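Local coordinates for protein rRNA adenine N-6-methyltransferase (Saccharopolyspora erythraea, PDB 6NVM) that dimethylates the N6 amino group of a single adenine in 23S rRNA, using S-adenosyl-L-methionine, and so confers resistance to macrolide, lincosamide and streptogramin B antibiotics, at residues 53-58 with 202-207; 60-65 with 82-87; 196-201 with 213-218. All coordinates share one frame; numbering follows the deposited sequence.

Interaction 1. Residues 53-58 with 202-207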
loop_
_atom_site.group_PDB
_atom_site.type_symbol
_atom_site.label_atom_id
_atom_site.label_comp_id
_atom_site.label_asym_id
_atom_site.label_seq_id
_atom_site.Cartn_x
_atom_site.Cartn_y
_atom_site.Cartn_z
ATOM N N LEU A 53 14.513 6.280 11.423
ATOM C CA LEU A 53 14.641 4.945 11.994
ATOM C C LEU A 53 16.115 4.577 12.123
ATOM O O LEU A 53 16.855 4.599 11.135
ATOM C CB LEU A 53 13.903 3.933 11.118
ATOM C CG LEU A 53 13.932 2.472 11.577
ATOM C CD1 LEU A 53 13.221 2.298 12.915
ATOM C CD2 LEU A 53 13.309 1.570 10.521
ATOM N N ARG A 54 16.543 4.230 13.341
ATOM C CA ARG A 54 17.931 3.874 13.603
ATOM C C ARG A 54 18.136 2.404 13.943
ATOM O O ARG A 54 19.274 1.934 13.897
ATOM C CB ARG A 54 18.485 4.723 14.758
ATOM C CG ARG A 54 18.434 6.227 14.508
ATOM C CD ARG A 54 19.473 6.662 13.489
ATOM N NE ARG A 54 20.829 6.424 13.976
ATOM C CZ ARG A 54 21.936 6.679 13.286
ATOM N NH1 ARG A 54 21.872 7.184 12.061
ATOM N NH2 ARG A 54 23.116 6.424 13.821
ATOM N N ASP A 55 17.072 1.676 14.280
ATOM C CA ASP A 55 17.196 0.291 14.716
ATOM C C ASP A 55 17.644 -0.580 13.548
ATOM O O ASP A 55 16.954 -0.670 12.527
ATOM C CB ASP A 55 15.858 -0.193 15.275
ATOM C CG ASP A 55 15.916 -1.612 15.804
ATOM O OD1 ASP A 55 16.585 -1.847 16.834
ATOM O OD2 ASP A 55 15.276 -2.495 15.193
ATOM N N ARG A 56 18.802 -1.224 13.699
ATOM C CA ARG A 56 19.364 -1.983 12.588
ATOM C C ARG A 56 18.500 -3.190 12.248
ATOM O O ARG A 56 18.371 -3.556 11.073
ATOM C CB ARG A 56 20.794 -2.417 12.920
ATOM C CG ARG A 56 21.785 -1.251 13.039
ATOM C CD ARG A 56 23.203 -1.731 13.352
ATOM N NE ARG A 56 23.646 -2.740 12.393
ATOM C CZ ARG A 56 24.153 -2.472 11.191
ATOM N NH1 ARG A 56 24.306 -1.214 10.781
ATOM N NH2 ARG A 56 24.510 -3.469 10.394
ATOM N N LYS A 57 17.894 -3.818 13.259
ATOM C CA LYS A 57 17.079 -5.002 13.007
ATOM C C LYS A 57 15.847 -4.654 12.182
ATOM O O LYS A 57 15.458 -5.410 11.284
ATOM C CB LYS A 57 16.677 -5.647 14.333
ATOM C CG LYS A 57 15.783 -6.874 14.192
ATOM C CD LYS A 57 15.376 -7.419 15.556
ATOM C CE LYS A 57 14.444 -8.615 15.428
ATOM N NZ LYS A 57 14.013 -9.133 16.757
ATOM N N THR A 58 15.218 -3.520 12.472
ATOM C CA THR A 58 14.049 -3.115 11.699
ATOM C C THR A 58 14.440 -2.738 10.279
ATOM O O THR A 58 13.745 -3.092 9.320
ATOM C CB THR A 58 13.354 -1.951 12.395
ATOM O OG1 THR A 58 13.083 -2.320 13.753
ATOM C CG2 THR A 58 12.051 -1.601 11.690
ATOM N N ARG A 202 7.894 3.548 18.607
ATOM C CA ARG A 202 8.400 4.912 18.477
ATOM C C ARG A 202 9.842 5.051 18.957
ATOM O O ARG A 202 10.604 5.848 18.399
ATOM C CB ARG A 202 7.500 5.875 19.259
ATOM C CG ARG A 202 7.386 5.559 20.748
ATOM C CD ARG A 202 6.590 6.624 21.494
ATOM N NE ARG A 202 5.166 6.598 21.159
ATOM C CZ ARG A 202 4.211 6.063 21.916
ATOM N NH1 ARG A 202 4.498 5.496 23.081
ATOM N NH2 ARG A 202 2.950 6.099 21.507
ATOM N N ARG A 203 10.240 4.298 19.985
ATOM C CA ARG A 203 11.572 4.475 20.552
ATOM C C ARG A 203 12.687 4.040 19.608
ATOM O O ARG A 203 13.858 4.309 19.900
ATOM C CB ARG A 203 11.697 3.714 21.875
ATOM C CG ARG A 203 11.589 2.204 21.764
ATOM C CD ARG A 203 12.099 1.533 23.030
ATOM N NE ARG A 203 11.452 2.060 24.230
ATOM C CZ ARG A 203 11.784 1.717 25.472
ATOM N NH1 ARG A 203 12.760 0.846 25.689
ATOM N NH2 ARG A 203 11.139 2.250 26.500
ATOM N N LEU A 204 12.361 3.389 18.492
ATOM C CA LEU A 204 13.372 2.985 17.526
ATOM C C LEU A 204 13.738 4.098 16.551
ATOM O O LEU A 204 14.605 3.887 15.694
ATOM C CB LEU A 204 12.892 1.754 16.750
ATOM C CG LEU A 204 12.549 0.526 17.597
ATOM C CD1 LEU A 204 12.138 -0.637 16.710
ATOM C CD2 LEU A 204 13.708 0.123 18.507
ATOM N N PHE A 205 13.113 5.265 16.662
ATOM C CA PHE A 205 13.382 6.399 15.792
ATOM C C PHE A 205 14.168 7.464 16.548
ATOM O O PHE A 205 14.319 7.416 17.771
ATOM C CB PHE A 205 12.075 7.000 15.256
ATOM C CG PHE A 205 11.279 6.066 14.382
ATOM C CD1 PHE A 205 10.443 5.113 14.944
ATOM C CD2 PHE A 205 11.340 6.165 12.998
ATOM C CE1 PHE A 205 9.699 4.262 14.143
ATOM C CE2 PHE A 205 10.602 5.317 12.194
ATOM C CZ PHE A 205 9.779 4.362 12.766
ATOM N N LYS A 206 14.668 8.443 15.792
ATOM C CA LYS A 206 15.327 9.611 16.364
ATOM C C LYS A 206 15.081 10.829 15.477
ATOM O O LYS A 206 15.468 10.831 14.302
ATOM C CB LYS A 206 16.828 9.368 16.532
ATOM C CG LYS A 206 17.565 10.537 17.166
ATOM C CD LYS A 206 19.053 10.262 17.286
ATOM C CE LYS A 206 19.782 11.451 17.888
ATOM N NZ LYS A 206 21.247 11.206 17.995
ATOM N N PRO A 207 14.432 11.879 15.998
ATOM C CA PRO A 207 13.921 11.907 17.372
ATOM C C PRO A 207 12.741 10.962 17.567
ATOM O O PRO A 207 12.157 10.502 16.587
ATOM C CB PRO A 207 13.491 13.365 17.552
ATOM C CG PRO A 207 13.156 13.824 16.175
ATOM C CD PRO A 207 14.133 13.126 15.271
#

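Interaction 2. Residues 60-65 with 82-87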
loop_
_atom_site.group_PDB
_atom_site.type_symbol
_atom_site.label_atom_id
_atom_site.label_comp_id
_atom_site.label_asym_id
_atom_site.label_seq_id
_atom_site.Cartn_x
_atom_site.Cartn_y
_atom_site.Cartn_z
ATOM N N ALA A 60 16.878 -3.921 8.505
ATOM C CA ALA A 60 17.084 -5.165 7.764
ATOM C C ALA A 60 15.755 -5.826 7.425
ATOM O O ALA A 60 15.590 -6.396 6.340
ATOM C CB ALA A 60 17.966 -6.118 8.573
ATOM N N ARG A 61 14.788 -5.750 8.343
ATOM C CA ARG A 61 13.465 -6.314 8.096
ATOM C C ARG A 61 12.791 -5.636 6.909
ATOM O O ARG A 61 12.165 -6.302 6.074
ATOM C CB ARG A 61 12.616 -6.170 9.360
ATOM C CG ARG A 61 11.234 -6.776 9.280
ATOM C CD ARG A 61 11.306 -8.285 9.297
ATOM N NE ARG A 61 9.983 -8.884 9.427
ATOM C CZ ARG A 61 9.737 -10.182 9.303
ATOM N NH1 ARG A 61 10.726 -11.027 9.036
ATOM N NH2 ARG A 61 8.498 -10.636 9.439
ATOM N N ILE A 62 12.913 -4.312 6.813
ATOM C CA ILE A 62 12.353 -3.589 5.677
ATOM C C ILE A 62 12.971 -4.086 4.375
ATOM O O ILE A 62 12.264 -4.368 3.398
ATOM C CB ILE A 62 12.562 -2.074 5.857
ATOM C CG1 ILE A 62 11.824 -1.589 7.108
ATOM C CG2 ILE A 62 12.094 -1.319 4.618
ATOM C CD1 ILE A 62 12.239 -0.209 7.570
ATOM N N ALA A 63 14.301 -4.183 4.336
ATOM C CA ALA A 63 14.972 -4.577 3.103
ATOM C C ALA A 63 14.554 -5.979 2.670
ATOM O O ALA A 63 14.326 -6.228 1.480
ATOM C CB ALA A 63 16.487 -4.494 3.284
ATOM N N GLU A 64 14.446 -6.907 3.626
ATOM C CA GLU A 64 13.997 -8.258 3.305
ATOM C C GLU A 64 12.528 -8.286 2.886
ATOM O O GLU A 64 12.143 -9.084 2.023
ATOM C CB GLU A 64 14.240 -9.171 4.510
ATOM C CG GLU A 64 15.723 -9.328 4.851
ATOM C CD GLU A 64 15.969 -9.844 6.261
ATOM O OE1 GLU A 64 15.055 -9.743 7.111
ATOM O OE2 GLU A 64 17.085 -10.346 6.518
ATOM N N THR A 65 11.703 -7.410 3.463
ATOM C CA THR A 65 10.287 -7.362 3.114
ATOM C C THR A 65 10.070 -6.939 1.667
ATOM O O THR A 65 9.057 -7.305 1.056
ATOM C CB THR A 65 9.557 -6.391 4.051
ATOM O OG1 THR A 65 9.580 -6.907 5.384
ATOM C CG2 THR A 65 8.111 -6.171 3.623
ATOM N N GLY A 82 20.325 7.045 5.181
ATOM C CA GLY A 82 20.826 6.225 4.102
ATOM C C GLY A 82 21.316 4.840 4.482
ATOM O O GLY A 82 21.839 4.137 3.612
ATOM N N LEU A 83 21.172 4.417 5.739
ATOM C CA LEU A 83 21.543 3.047 6.082
ATOM C C LEU A 83 20.633 2.051 5.373
ATOM O O LEU A 83 21.103 1.063 4.796
ATOM C CB LEU A 83 21.496 2.836 7.595
ATOM C CG LEU A 83 21.741 1.397 8.064
ATOM C CD1 LEU A 83 23.070 0.830 7.551
ATOM C CD2 LEU A 83 21.683 1.321 9.581
ATOM N N LEU A 84 19.323 2.301 5.389
ATOM C CA LEU A 84 18.417 1.456 4.623
ATOM C C LEU A 84 18.808 1.440 3.151
ATOM O O LEU A 84 18.762 0.391 2.499
ATOM C CB LEU A 84 16.976 1.937 4.797
ATOM C CG LEU A 84 15.921 1.268 3.912
ATOM C CD1 LEU A 84 15.923 -0.234 4.114
ATOM C CD2 LEU A 84 14.542 1.860 4.194
ATOM N N THR A 85 19.189 2.598 2.608
ATOM C CA THR A 85 19.571 2.660 1.200
ATOM C C THR A 85 20.702 1.683 0.893
ATOM O O THR A 85 20.701 1.027 -0.155
ATOM C CB THR A 85 19.992 4.086 0.836
ATOM O OG1 THR A 85 19.077 5.025 1.418
ATOM C CG2 THR A 85 20.016 4.261 -0.672
ATOM N N ARG A 86 21.678 1.581 1.795
ATOM C CA ARG A 86 22.784 0.642 1.603
ATOM C C ARG A 86 22.285 -0.795 1.550
ATOM O O ARG A 86 22.736 -1.596 0.717
ATOM C CB ARG A 86 23.799 0.791 2.735
ATOM C CG ARG A 86 24.439 2.171 2.864
ATOM C CD ARG A 86 25.224 2.282 4.173
ATOM N NE ARG A 86 25.557 3.666 4.516
ATOM C CZ ARG A 86 26.726 4.253 4.289
ATOM N NH1 ARG A 86 27.726 3.589 3.720
ATOM N NH2 ARG A 86 26.904 5.517 4.652
ATOM N N GLU A 87 21.354 -1.146 2.436
ATOM C CA GLU A 87 20.873 -2.519 2.481
ATOM C C GLU A 87 19.990 -2.850 1.286
ATOM O O GLU A 87 20.000 -3.992 0.811
ATOM C CB GLU A 87 20.160 -2.759 3.810
ATOM C CG GLU A 87 21.131 -2.526 4.968
ATOM C CD GLU A 87 20.665 -3.078 6.292
ATOM O OE1 GLU A 87 19.758 -3.941 6.301
ATOM O OE2 GLU A 87 21.223 -2.641 7.327
#

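Interaction 3. Residues 196-201 with 213-218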
loop_
_atom_site.group_PDB
_atom_site.type_symbol
_atom_site.label_atom_id
_atom_site.label_comp_id
_atom_site.label_asym_id
_atom_site.label_seq_id
_atom_site.Cartn_x
_atom_site.Cartn_y
_atom_site.Cartn_z
ATOM N N PHE A 196 -0.015 -6.301 6.341
ATOM C CA PHE A 196 0.567 -5.707 7.537
ATOM C C PHE A 196 1.767 -6.553 7.946
ATOM O O PHE A 196 1.628 -7.760 8.182
ATOM C CB PHE A 196 -0.462 -5.648 8.666
ATOM C CG PHE A 196 0.044 -4.993 9.921
ATOM C CD1 PHE A 196 -0.112 -3.633 10.115
ATOM C CD2 PHE A 196 0.670 -5.738 10.906
ATOM C CE1 PHE A 196 0.346 -3.028 11.264
ATOM C CE2 PHE A 196 1.133 -5.135 12.057
ATOM C CZ PHE A 196 0.970 -3.780 12.237
ATOM N N VAL A 197 2.946 -5.936 8.019
ATOM C CA VAL A 197 4.154 -6.699 8.317
ATOM C C VAL A 197 4.419 -6.687 9.820
ATOM O O VAL A 197 4.448 -7.744 10.459
ATOM C CB VAL A 197 5.359 -6.167 7.522
ATOM C CG1 VAL A 197 6.637 -6.880 7.937
ATOM C CG2 VAL A 197 5.118 -6.351 6.029
ATOM N N GLU A 198 4.618 -5.508 10.404
ATOM C CA GLU A 198 4.862 -5.461 11.843
ATOM C C GLU A 198 4.740 -4.031 12.351
ATOM O O GLU A 198 4.939 -3.063 11.611
ATOM C CB GLU A 198 6.246 -6.023 12.197
ATOM C CG GLU A 198 7.406 -5.134 11.754
ATOM C CD GLU A 198 8.766 -5.705 12.134
ATOM O OE1 GLU A 198 8.889 -6.944 12.221
ATOM O OE2 GLU A 198 9.707 -4.909 12.354
ATOM N N LYS A 199 4.433 -3.920 13.639
ATOM C CA LYS A 199 4.507 -2.645 14.336
ATOM C C LYS A 199 5.963 -2.246 14.556
ATOM O O LYS A 199 6.842 -3.092 14.722
ATOM C CB LYS A 199 3.784 -2.741 15.682
ATOM C CG LYS A 199 3.863 -1.490 16.550
ATOM C CD LYS A 199 3.241 -1.736 17.921
ATOM C CE LYS A 199 3.361 -0.513 18.818
ATOM N NZ LYS A 199 2.895 -0.786 20.204
ATOM N N VAL A 200 6.212 -0.938 14.566
ATOM C CA VAL A 200 7.547 -0.392 14.808
ATOM C C VAL A 200 7.426 0.618 15.941
ATOM O O VAL A 200 6.806 1.675 15.773
ATOM C CB VAL A 200 8.147 0.262 13.556
ATOM C CG1 VAL A 200 9.559 0.779 13.840
ATOM C CG2 VAL A 200 8.172 -0.722 12.401
ATOM N N ASP A 201 8.032 0.309 17.084
ATOM C CA ASP A 201 7.879 1.147 18.267
ATOM C C ASP A 201 8.534 2.510 18.060
ATOM O O ASP A 201 9.590 2.626 17.427
ATOM C CB ASP A 201 8.477 0.449 19.486
ATOM C CG ASP A 201 8.041 1.082 20.794
ATOM O OD1 ASP A 201 8.370 2.263 21.032
ATOM O OD2 ASP A 201 7.353 0.398 21.579
ATOM N N SER A 213 4.810 3.341 14.706
ATOM C CA SER A 213 4.772 3.177 13.263
ATOM C C SER A 213 4.548 1.704 12.928
ATOM O O SER A 213 4.336 0.865 13.808
ATOM C CB SER A 213 6.062 3.709 12.632
ATOM O OG SER A 213 6.205 5.103 12.842
ATOM N N ALA A 214 4.619 1.392 11.639
ATOM C CA ALA A 214 4.427 0.026 11.180
ATOM C C ALA A 214 5.052 -0.105 9.803
ATOM O O ALA A 214 5.220 0.882 9.083
ATOM C CB ALA A 214 2.941 -0.349 11.142
ATOM N N ILE A 215 5.410 -1.335 9.454
ATOM C CA ILE A 215 5.779 -1.683 8.089
ATOM C C ILE A 215 4.564 -2.315 7.435
ATOM O O ILE A 215 3.983 -3.266 7.976
ATOM C CB ILE A 215 6.979 -2.644 8.047
ATOM C CG1 ILE A 215 8.181 -2.033 8.768
ATOM C CG2 ILE A 215 7.337 -2.966 6.599
ATOM C CD1 ILE A 215 9.285 -3.024 9.043
ATOM N N MET A 216 4.176 -1.788 6.281
ATOM C CA MET A 216 3.121 -2.372 5.470
ATOM C C MET A 216 3.638 -2.524 4.047
ATOM O O MET A 216 4.558 -1.820 3.620
ATOM C CB MET A 216 1.843 -1.514 5.490
ATOM C CG MET A 216 2.001 -0.120 4.904
ATOM S SD MET A 216 0.439 0.796 4.838
ATOM C CE MET A 216 -0.490 -0.191 3.673
ATOM N N ARG A 217 3.034 -3.452 3.311
ATOM C CA ARG A 217 3.473 -3.769 1.961
ATOM C C ARG A 217 2.274 -3.920 1.039
ATOM O O ARG A 217 1.271 -4.532 1.408
ATOM C CB ARG A 217 4.312 -5.055 1.951
ATOM C CG ARG A 217 4.783 -5.504 0.572
ATOM C CD ARG A 217 5.749 -6.686 0.688
ATOM N NE ARG A 217 5.157 -7.784 1.452
ATOM C CZ ARG A 217 5.832 -8.830 1.914
ATOM N NH1 ARG A 217 7.135 -8.938 1.697
ATOM N NH2 ARG A 217 5.201 -9.772 2.598
ATOM N N LEU A 218 2.384 -3.333 -0.148
ATOM C CA LEU A 218 1.490 -3.610 -1.265
ATOM C C LEU A 218 2.206 -4.522 -2.251
ATOM O O LEU A 218 3.390 -4.329 -2.534
ATOM C CB LEU A 218 1.075 -2.325 -1.989
ATOM C CG LEU A 218 0.525 -1.168 -1.166
ATOM C CD1 LEU A 218 0.105 -0.030 -2.092
ATOM C CD2 LEU A 218 -0.634 -1.629 -0.322
#

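Interaction 1. Residues 53-58 with 202-207
Leu53 lays its CD1 methyl over the centre of the Phe205 ring, 4.0 Å from the centroid and 11° off the ring normal, a CH-pi contact over one face. CD1 also lies against Leu204, 3.5 Å from its O and a little farther from CB, the two leucines lying side by side. Phe205 CE2 packs on Leu53 CB at 3.7 Å. The backbones come together here as an antiparallel, non-hydrogen-bonded pair of Leu53 and Phe205. Next to it, Arg54 N donates to Leu204 O over 3.1 Å in an almost straight bond (172°). Leu204 then runs alongside Asp55, CB to CB at 3.8 Å, and its CD1 reaches Thr58 OG1 at 3.5 Å. Asp55 is the N-cap of helix 56-65: two bonds grip its OD2, Thr58 N (2.9 Å) from above the carboxylate plane, 35° out of it, and Thr58 OG1 (2.6 Å) from the anti side. Further out, Val200 backs both Leu53 and Phe205, and a backbone bond joins Lys206 to Phe52. With OD2 used within the helix start, a mostly apolar contact and one straight backbone bond place Leu53, a predicted S-adenosyl-L-methionine-binding residue, against 202-207.

Interaction 2. Residues 60-65 with 82-87
Leu84 meets Ile62 where helix 83-89 comes alongside helix 56-65, its two methyls CD1 and CD2 set about equally far from Ile62 CG2, with CD1 at 4.0 Å. The two side chains cross at about a right angle. In Leu84, CG is anti to the backbone N (chi1 172°), which carries the branched end of the side chain across to Ile62. CD1 also lies 4.4 Å from Ala63 CB, a looser contact to a second residue of the facing helix. Beneath this pair lies the central sheet: Ile62 and Leu84 both touch Val138 of strand 135-140, and Ile62 further packs on Thr163 and Val165 of strand 159-167.

One turn on, Glu87 closes the interface from its more polar side. Its CB rests 4.1 Å from Ala63 CB, where the backbones come nearest, with 6.3 Å between the CA atoms of Ala63 and Glu87. From there the chain runs extended beyond CG and carries the carboxylate to Ala60, with OE1 at 3.3 Å from Ala60 CA and 3.6 Å from Ala60 CB. These are van der Waals contacts, and no hydrogen bond joins the two segments. Ile59, one residue before 60-65, touches both Leu84 and Glu87 and extends the same seam.

The short helical segments lie 9.3 Å apart at closest approach and cross at -39°, running in the same general direction. Small alanines on one helix face larger side chains on the other. Two neighbouring helices, joined in sequence through the parallel strand 73-77 and packed on one side of the sheet, are characteristic of the Rossmann-like fold of class I S-adenosyl-L-methionine-dependent methyltransferases.

Interaction 3. Residues 196-201 with 213-218
Ile215 gathers the apolar contacts between these two strands. Its CG2 meets Val197 CB at 3.9 Å, and CG1, anti to the carbonyl carbon (chi1 -57°), meets Val200 CG2 at the same distance; both valines cross the isoleucine obliquely. CD1 lies beside the Glu198 side chain, 3.8 Å from OE2. Helix 56-65 covers this face of the sheet, with Ile62 on Ile215 and Thr58 on Val200. On the other face, Phe196 brings CE1 to within 3.7 Å of Ala214 CB, and helix 168-175 packs against both residues. Strands 192-200 and 213-220 form the antiparallel end of the seven-stranded sheet, whose order 3-2-1-4-5-7-6 is the signature of class I methyltransferases; strand 192-200 is its outermost strand on that side. A classic beta bulge interrupts the pairing: Val197 and Glu198 both face Ile215, whose O accepts a bond from Val197 N (2.9 Å) and a weak one from Glu198 N. Ile215 N returns to Glu198 O at 2.8 Å. Regular pairing runs on from Glu198 with Ile215, through Lys199 with Ala214, to Val200 and Ser213, joined by Val200 N to Ser213 O (2.7 Å) and Ser213 N to Val200 O (2.8 Å). At the polar margin, Arg217 forms a salt bridge through NH2 with Glu195 OE1 and donates from NH1 to Thr65 O.

Helix 56-65 connects all three sites: interaction 1 holds its N-terminal cap, interaction 2 its flank, and its inner face covers the strands of interaction 3. All three contacts are partly buried, with interaction 1 farthest from the centre of the chain and interaction 3 nearest. Side chains join the sites directly, Leu53 CD2 lying 3.6 Å from Ile62 CD1, Ile62 CG1 3.5 Å from Ile215 CD1, and Phe205 CE1 3.5 Å from Val200 CG1. Their chemistry differs: strand pairing in 196-201 with 213-218 rests on backbone hydrogen bonds, the helix pair of 60-65 with 82-87 on van der Waals contact alone, and 53-58 with 202-207 on one backbone bond beside a CH-pi contact.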